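Local coordinates for putative signal recognition particle protein (Chaetomium thermophilum, PDB 5CK4) that binds GDP and GTP as the Arf-like GTPase beta subunit of the signal recognition particle receptor, which probably takes part in protein translocation at the endoplasmic reticulum, at residues 126-129 / 130-133; 194-197 / 198-201. All coordinates share one frame; numbering follows the deposited sequence.

Interaction 1. Residues 126-129 / 130-133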
loop_
_atom_site.group_PDB
_atom_site.type_symbol
_atom_site.label_atom_id
_atom_site.label_comp_id
_atom_site.label_asym_id
_atom_site.label_seq_id
_atom_site.Cartn_x
_atom_site.Cartn_y
_atom_site.Cartn_z
ATOM N N THR A 126 0.316 -7.617 -9.350
ATOM C CA THR A 126 -0.314 -6.611 -8.508
ATOM C C THR A 126 -0.068 -5.216 -9.069
ATOM O O THR A 126 -0.975 -4.381 -9.132
ATOM C CB THR A 126 0.239 -6.689 -7.081
ATOM O OG1 THR A 126 0.002 -8.000 -6.558
ATOM C CG2 THR A 126 -0.434 -5.665 -6.193
ATOM N N LEU A 127 1.166 -4.974 -9.493
ATOM C CA LEU A 127 1.536 -3.685 -10.057
ATOM C C LEU A 127 0.724 -3.349 -11.317
ATOM O O LEU A 127 0.459 -2.177 -11.591
ATOM C CB LEU A 127 3.044 -3.632 -10.349
ATOM C CG LEU A 127 4.021 -3.729 -9.168
ATOM C CD1 LEU A 127 5.456 -3.727 -9.675
ATOM C CD2 LEU A 127 3.813 -2.595 -8.153
ATOM N N GLN A 128 0.323 -4.372 -12.072
ATOM C CA GLN A 128 -0.431 -4.154 -13.303
ATOM C C GLN A 128 -1.786 -3.519 -13.026
ATOM O O GLN A 128 -2.238 -2.682 -13.792
ATOM C CB GLN A 128 -0.598 -5.451 -14.096
ATOM C CG GLN A 128 0.712 -6.040 -14.585
ATOM C CD GLN A 128 1.667 -4.994 -15.130
ATOM O OE1 GLN A 128 1.466 -4.455 -16.222
ATOM N NE2 GLN A 128 2.720 -4.701 -14.367
ATOM N N HIS A 129 -2.421 -3.906 -11.924
ATOM C CA HIS A 129 -3.662 -3.261 -11.500
ATOM C C HIS A 129 -3.472 -1.765 -11.246
ATOM O O HIS A 129 -4.374 -0.968 -11.486
ATOM C CB HIS A 129 -4.210 -3.917 -10.229
ATOM C CG HIS A 129 -4.600 -5.355 -10.401
ATOM N ND1 HIS A 129 -5.494 -5.775 -11.363
ATOM C CD2 HIS A 129 -4.233 -6.466 -9.720
ATOM C CE1 HIS A 129 -5.652 -7.083 -11.276
ATOM N NE2 HIS A 129 -4.900 -7.527 -10.285
ATOM N N LEU A 130 -2.302 -1.387 -10.737
ATOM C CA LEU A 130 -2.069 -0.003 -10.335
ATOM C C LEU A 130 -1.789 0.917 -11.525
ATOM O O LEU A 130 -1.911 2.126 -11.416
ATOM C CB LEU A 130 -0.949 0.070 -9.289
ATOM C CG LEU A 130 -1.206 -0.833 -8.065
ATOM C CD1 LEU A 130 -0.035 -0.863 -7.073
ATOM C CD2 LEU A 130 -2.480 -0.425 -7.358
ATOM N N LEU A 131 -1.436 0.333 -12.667
ATOM C CA LEU A 131 -1.140 1.110 -13.874
ATOM C C LEU A 131 -2.401 1.538 -14.624
ATOM O O LEU A 131 -2.391 2.510 -15.385
ATOM C CB LEU A 131 -0.242 0.292 -14.804
ATOM C CG LEU A 131 1.180 0.029 -14.292
ATOM C CD1 LEU A 131 1.904 -0.969 -15.194
ATOM C CD2 LEU A 131 1.951 1.340 -14.219
ATOM N N ASN A 132 -3.483 0.807 -14.388
ATOM C CA ASN A 132 -4.721 0.937 -15.147
ATOM C C ASN A 132 -5.526 2.180 -14.754
ATOM O O ASN A 132 -5.858 2.356 -13.587
ATOM C CB ASN A 132 -5.557 -0.326 -14.904
ATOM C CG ASN A 132 -6.632 -0.534 -15.948
ATOM O OD1 ASN A 132 -7.236 0.417 -16.442
ATOM N ND2 ASN A 132 -6.885 -1.794 -16.281
ATOM N N PRO A 133 -5.861 3.035 -15.735
ATOM C CA PRO A 133 -6.664 4.245 -15.500
ATOM C C PRO A 133 -7.951 3.996 -14.702
ATOM O O PRO A 133 -8.356 4.858 -13.924
ATOM C CB PRO A 133 -6.994 4.719 -16.917
ATOM C CG PRO A 133 -5.825 4.267 -17.725
ATOM C CD PRO A 133 -5.400 2.944 -17.132
#
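The amide of Gln-128 and a methyl of Leu-131 meet side by side, both chains pointing the same way: Leu-131 CD1 is 3.7 Å from Gln-128 OE1 and hardly farther from Gln-128 NE2. A bend at chi2 (-42°) curls the glutamine back along the helix, where NE2 bonds to Gly-124 O and the amide is held in place. A long polar chain suits this exposed side, since its amide can lie against the leucine methyl while NE2 still finds a carbonyl. The other flat group facing the next turn is the Leu-127 peptide. Leu-130 N sits above its carbonyl plane, 66° out of it, and donates to Leu-127 O at 3.0 Å. Leu-131 N divides two weak bonds between Leu-127 O and Gln-128 O, each 3.3 Å long. Such mixing of three- and four-residue spacing marks a helix tightening near its C-terminal end. Leu-127 CD2 and Leu-130 CD1 touch loosely at 4.4 Å. His-129 turns elsewhere, its NE2 bonded to Tyr-97 OH. Helix 123-131 follows Gly-118 of the GTP site, consistent with the switch II region of a GTPase; buried Leu-130 packs on strands 21-25 and 159-170, and Leu-127 and Leu-131 on helix 180-201.

Interaction 2. Residues 194-197 / 198-201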
loop_
_atom_site.group_PDB
_atom_site.type_symbol
_atom_site.label_atom_id
_atom_site.label_comp_id
_atom_site.label_asym_id
_atom_site.label_seq_id
_atom_site.Cartn_x
_atom_site.Cartn_y
_atom_site.Cartn_z
ATOM N N LEU A 194 5.162 4.499 -7.888
ATOM C CA LEU A 194 5.492 4.929 -9.256
ATOM C C LEU A 194 4.425 4.443 -10.236
ATOM O O LEU A 194 4.091 5.129 -11.196
ATOM C CB LEU A 194 6.868 4.411 -9.692
ATOM C CG LEU A 194 7.362 4.967 -11.034
ATOM C CD1 LEU A 194 7.545 6.504 -10.947
ATOM C CD2 LEU A 194 8.655 4.288 -11.493
ATOM N N SER A 195 3.879 3.263 -9.977
ATOM C CA SER A 195 2.814 2.732 -10.833
ATOM C C SER A 195 1.578 3.639 -10.769
ATOM O O SER A 195 0.987 3.963 -11.792
ATOM C CB SER A 195 2.455 1.299 -10.434
ATOM O OG SER A 195 3.522 0.418 -10.747
ATOM N N LEU A 196 1.203 4.061 -9.563
ATOM C CA LEU A 196 0.036 4.929 -9.401
ATOM C C LEU A 196 0.313 6.302 -10.000
ATOM O O LEU A 196 -0.591 6.970 -10.503
ATOM C CB LEU A 196 -0.315 5.073 -7.917
ATOM C CG LEU A 196 -0.921 3.803 -7.317
ATOM C CD1 LEU A 196 -1.038 3.905 -5.801
ATOM C CD2 LEU A 196 -2.285 3.485 -7.959
ATOM N N GLN A 197 1.572 6.710 -9.941
ATOM C CA GLN A 197 1.982 7.984 -10.525
ATOM C C GLN A 197 1.864 7.939 -12.049
ATOM O O GLN A 197 1.409 8.904 -12.670
ATOM C CB GLN A 197 3.410 8.340 -10.116
ATOM C CG GLN A 197 3.930 9.658 -10.711
ATOM C CD GLN A 197 5.311 10.018 -10.180
ATOM O OE1 GLN A 197 5.575 9.896 -8.986
ATOM N NE2 GLN A 197 6.207 10.431 -11.072
ATOM N N LYS A 198 2.276 6.824 -12.651
ATOM C CA LYS A 198 2.187 6.680 -14.107
ATOM C C LYS A 198 0.729 6.623 -14.536
ATOM O O LYS A 198 0.355 7.140 -15.598
ATOM C CB LYS A 198 2.898 5.416 -14.581
ATOM C CG LYS A 198 4.404 5.463 -14.467
ATOM C CD LYS A 198 5.006 4.135 -14.897
ATOM C CE LYS A 198 6.509 4.208 -14.889
ATOM N NZ LYS A 198 7.128 3.075 -15.626
ATOM N N ARG A 199 -0.091 5.987 -13.703
ATOM C CA ARG A 199 -1.534 5.943 -13.932
ATOM C C ARG A 199 -2.123 7.357 -14.000
ATOM O O ARG A 199 -2.894 7.667 -14.903
ATOM C CB ARG A 199 -2.220 5.140 -12.830
ATOM C CG ARG A 199 -3.737 5.101 -12.923
ATOM C CD ARG A 199 -4.329 4.308 -11.760
ATOM N NE ARG A 199 -5.790 4.337 -11.747
ATOM C CZ ARG A 199 -6.503 5.111 -10.936
ATOM N NH1 ARG A 199 -5.883 5.909 -10.077
ATOM N NH2 ARG A 199 -7.822 5.079 -10.967
ATOM N N PHE A 200 -1.757 8.208 -13.041
ATOM C CA PHE A 200 -2.237 9.592 -13.013
ATOM C C PHE A 200 -1.853 10.322 -14.294
ATOM O O PHE A 200 -2.604 11.145 -14.812
ATOM C CB PHE A 200 -1.672 10.340 -11.803
ATOM C CG PHE A 200 -1.958 11.820 -11.812
ATOM C CD1 PHE A 200 -3.155 12.313 -11.308
ATOM C CD2 PHE A 200 -1.027 12.720 -12.315
ATOM C CE1 PHE A 200 -3.420 13.681 -11.311
ATOM C CE2 PHE A 200 -1.288 14.082 -12.322
ATOM C CZ PHE A 200 -2.487 14.560 -11.814
ATOM N N HIS A 201 -0.670 10.009 -14.801
ATOM C CA HIS A 201 -0.138 10.700 -15.965
ATOM C C HIS A 201 -0.635 10.184 -17.313
ATOM O O HIS A 201 -0.426 10.820 -18.342
ATOM C CB HIS A 201 1.383 10.684 -15.912
ATOM C CG HIS A 201 1.950 11.718 -14.995
ATOM N ND1 HIS A 201 2.838 11.416 -13.988
ATOM C CD2 HIS A 201 1.736 13.053 -14.921
ATOM C CE1 HIS A 201 3.157 12.521 -13.339
ATOM N NE2 HIS A 201 2.509 13.531 -13.894
HETATM O O HOH W 1 -3.180 7.056 -9.805
#
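Gln-197 stretches away from its own backbone N (chi1 179°, extended beyond CG) and runs beside the ring of His-201, whose own CG lies next to its backbone N (chi1 -80°); Gln-197 CG and His-201 ND1 come to 3.9 Å. This is the last part of the alpha-helix in a beta-alpha-beta unit of the P-loop GTPase fold, helix 180-201 linking parallel strands 159-170 and 214-219. The two side chains point the same way, yet their amide and ring planes stand 80° apart, so they pack alongside without stacking. Polar ends suit both places: the buried amide of Gln-197 bonds to Glu-268, Trp-270 and Gly-272, and His-201 ND1 has a weak bond to Glu-268. Phe-200 CD2 lies 3.8 Å above the His-201 ring plane, offset toward its rim.

One turn of backbone bonds joins the segments, from Lys-198 N to Leu-194 O at 2.9 Å through to His-201 N to Gln-197 O at 3.2 Å. Lys-198 stretches out fully and slants across Leu-194; its CE rests 4.0 Å from Leu-194 CD2 while the ammonium extends past it. Arg-199 leaves in a long straight chain that carries its guanidinium to Asn-132 O and Ser-210 O. At the guanidinium edge, in its plane, a water accepts from Arg-199 NH1 at 2.9 Å and donates to Leu-196 O at 2.7 Å, giving that carbonyl a second partner beside Phe-200 N.

Interaction 1 comes first along the chain, at the end of helix 123-131; interaction 2 follows near the end of helix 180-201, after strands 136-140 and 159-170 have passed. Their centres lie about 9 Å apart; the two contacts lie on the same side of the chain's centre, and their helices pack against each other. Where 130-133 leaves its helix, Arg-199 joins the two: its NE makes a probable hydrogen bond of 2.7 Å to Asn-132 O, and its CD packs on Leu-130 O. Arg-199, from helix 180-201, thereby holds the turn that follows helix 123-131. The side chain of Thr-126, on helix 123-131, is about 12 Å from the bound GDP.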